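Local structure of transcriptional regulator kdgR (Escherichia coli, 1YSP) at residues 88-93 with 118-123. The protein represses transcription of the genes for uptake and breakdown of 2-keto-3-deoxygluconate, and this chain is its C-terminal IclR-type domain. Sequence-based numbering, arbitrary orientation.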
loop_
_atom_site.group_PDB
_atom_site.type_symbol
_atom_site.label_atom_id
_atom_site.label_comp_id
_atom_site.label_asym_id
_atom_site.label_seq_id
_atom_site.Cartn_x
_atom_site.Cartn_y
_atom_site.Cartn_z
ATOM N N SER A 88 -16.689 0.368 6.645
ATOM C CA SER A 88 -16.627 -1.124 6.642
ATOM C C SER A 88 -16.526 -1.677 8.029
ATOM O O SER A 88 -17.153 -2.680 8.378
ATOM C CB SER A 88 -15.462 -1.634 5.790
ATOM O OG SER A 88 -15.768 -1.406 4.442
ATOM N N THR A 89 -15.719 -1.033 8.843
ATOM C CA THR A 89 -15.471 -1.493 10.167
ATOM C C THR A 89 -15.424 -0.282 11.055
ATOM O O THR A 89 -15.407 0.891 10.582
ATOM C CB THR A 89 -14.070 -2.220 10.284
ATOM O OG1 THR A 89 -13.039 -1.241 10.167
ATOM C CG2 THR A 89 -13.879 -3.317 9.236
ATOM N N GLU A 90 -15.299 -0.587 12.337
ATOM C CA GLU A 90 -15.094 0.386 13.387
ATOM C C GLU A 90 -13.946 1.373 13.067
ATOM O O GLU A 90 -14.000 2.578 13.394
ATOM C CB GLU A 90 -14.824 -0.401 14.681
ATOM C CG GLU A 90 -15.775 -1.634 14.877
ATOM C CD GLU A 90 -15.561 -2.790 13.884
ATOM O OE1 GLU A 90 -14.406 -3.141 13.585
ATOM O OE2 GLU A 90 -16.554 -3.358 13.390
ATOM N N ARG A 91 -12.890 0.864 12.439
ATOM C CA ARG A 91 -11.671 1.655 12.235
ATOM C C ARG A 91 -11.545 2.388 10.895
ATOM O O ARG A 91 -10.594 3.171 10.698
ATOM C CB ARG A 91 -10.431 0.758 12.422
ATOM C CG ARG A 91 -10.223 0.315 13.873
ATOM C CD ARG A 91 -8.896 -0.439 14.039
ATOM N NE ARG A 91 -7.757 0.470 13.861
ATOM C CZ ARG A 91 -7.121 1.114 14.844
ATOM N NH1 ARG A 91 -7.481 0.945 16.117
ATOM N NH2 ARG A 91 -6.102 1.920 14.558
ATOM N N THR A 92 -12.479 2.128 9.988
ATOM C CA THR A 92 -12.420 2.737 8.652
ATOM C C THR A 92 -12.419 4.253 8.755
ATOM O O THR A 92 -13.216 4.833 9.560
ATOM C CB THR A 92 -13.584 2.331 7.730
ATOM O OG1 THR A 92 -13.790 0.915 7.780
ATOM C CG2 THR A 92 -13.227 2.783 6.277
ATOM N N ILE A 93 -11.526 4.905 7.984
ATOM C CA ILE A 93 -11.452 6.369 7.891
ATOM C C ILE A 93 -12.492 6.765 6.815
ATOM O O ILE A 93 -12.391 6.303 5.673
ATOM C CB ILE A 93 -10.026 6.878 7.424
ATOM C CG1 ILE A 93 -8.941 6.530 8.457
ATOM C CG2 ILE A 93 -10.090 8.369 7.176
ATOM C CD1 ILE A 93 -7.582 6.158 7.810
ATOM N N GLN A 118 -10.570 -2.436 6.408
ATOM C CA GLN A 118 -11.447 -3.070 5.407
ATOM C C GLN A 118 -12.241 -4.244 5.962
ATOM O O GLN A 118 -13.423 -4.414 5.638
ATOM C CB GLN A 118 -10.636 -3.604 4.220
ATOM C CG GLN A 118 -10.091 -2.597 3.292
ATOM C CD GLN A 118 -9.594 -3.264 2.014
ATOM O OE1 GLN A 118 -10.220 -3.150 0.969
ATOM N NE2 GLN A 118 -8.473 -3.974 2.103
ATOM N N GLU A 119 -11.587 -5.047 6.788
ATOM C CA GLU A 119 -12.146 -6.303 7.249
ATOM C C GLU A 119 -11.599 -6.590 8.629
ATOM O O GLU A 119 -10.386 -6.475 8.872
ATOM C CB GLU A 119 -11.743 -7.414 6.275
ATOM C CG GLU A 119 -12.635 -8.633 6.301
ATOM C CD GLU A 119 -12.403 -9.523 5.096
ATOM O OE1 GLU A 119 -12.538 -10.757 5.238
ATOM O OE2 GLU A 119 -12.067 -8.984 4.015
ATOM N N GLU A 120 -12.480 -6.929 9.559
ATOM C CA GLU A 120 -12.002 -7.372 10.874
ATOM C C GLU A 120 -11.013 -8.533 10.687
ATOM O O GLU A 120 -11.178 -9.378 9.803
ATOM C CB GLU A 120 -13.165 -7.778 11.801
ATOM C CG GLU A 120 -14.093 -6.624 12.150
ATOM C CD GLU A 120 -15.160 -6.337 11.088
ATOM O OE1 GLU A 120 -15.078 -6.875 9.944
ATOM O OE2 GLU A 120 -16.108 -5.567 11.420
ATOM N N GLY A 121 -9.943 -8.510 11.461
ATOM C CA GLY A 121 -8.982 -9.597 11.426
ATOM C C GLY A 121 -7.983 -9.535 10.293
ATOM O O GLY A 121 -7.131 -10.429 10.180
ATOM N N LEU A 122 -8.067 -8.490 9.454
ATOM C CA LEU A 122 -7.090 -8.330 8.350
ATOM C C LEU A 122 -6.218 -7.066 8.536
ATOM O O LEU A 122 -6.749 -5.968 8.728
ATOM C CB LEU A 122 -7.808 -8.317 6.981
ATOM C CG LEU A 122 -7.048 -7.918 5.702
ATOM C CD1 LEU A 122 -6.255 -9.134 5.196
ATOM C CD2 LEU A 122 -7.986 -7.400 4.582
ATOM N N ARG A 123 -4.893 -7.223 8.499
ATOM C CA ARG A 123 -4.025 -6.061 8.572
ATOM C C ARG A 123 -3.027 -6.106 7.420
ATOM O O ARG A 123 -2.591 -7.191 7.030
ATOM C CB ARG A 123 -3.317 -5.958 9.908
ATOM C CG ARG A 123 -2.635 -4.616 10.035
ATOM C CD ARG A 123 -1.569 -4.497 11.086
ATOM N NE ARG A 123 -2.041 -4.387 12.444
ATOM C CZ ARG A 123 -1.638 -3.465 13.319
ATOM N NH1 ARG A 123 -0.792 -2.494 12.973
ATOM N NH2 ARG A 123 -2.095 -3.510 14.559
#
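Thr89, in a type I beta turn ahead of helix 96-109, meets Gln118, Glu119 and Glu120 of the loop between strands 112-115 and 123-130. The contact lies at the surface of the C-terminal domain of this IclR-family regulator. The methyl CG2 of Thr89 packs over the Gln118-Glu119 peptide, 3.8 Å from Glu119 N. The same methyl lies 3.8 Å from Glu120 CD. With chi1 at 71°, OG1 sits between the backbone N and the carbonyl carbon, and CG2 is left to face the other loop. Thr89 OG1 accepts from Arg91 N at 3.1 Å, an ST turn, and is also hydrogen-bonded to Glu116 O. Thr92 OG1 takes the N-H of Thr89 at 2.9 Å and bonds Glu117 O. Next to this, Ser88 CB rests 3.5 Å from Gln118 O. At the exposed side of the contact Glu90 and Glu120, both bent at chi2, cross at about a right angle. Their OE2 atoms come within 3.0 Å, and the carboxylate planes are 41° apart. Both are acceptors and form no hydrogen bond; Glu90 has two conformers, so this approach is uncertain. A valine in place of Thr89 would remove the hydroxyl and would probably leave Arg91 N and Glu116 O without this partner, weakening the tie between the loops. No hydrogen bond joins the two segments directly; Thr89 touches the other loop mainly through its methyl, while the threonine hydroxyls hold the turn to Glu116 and Glu117 just before Gln118. The close carboxylates, the less certain part of the contact, would probably repel if both were charged.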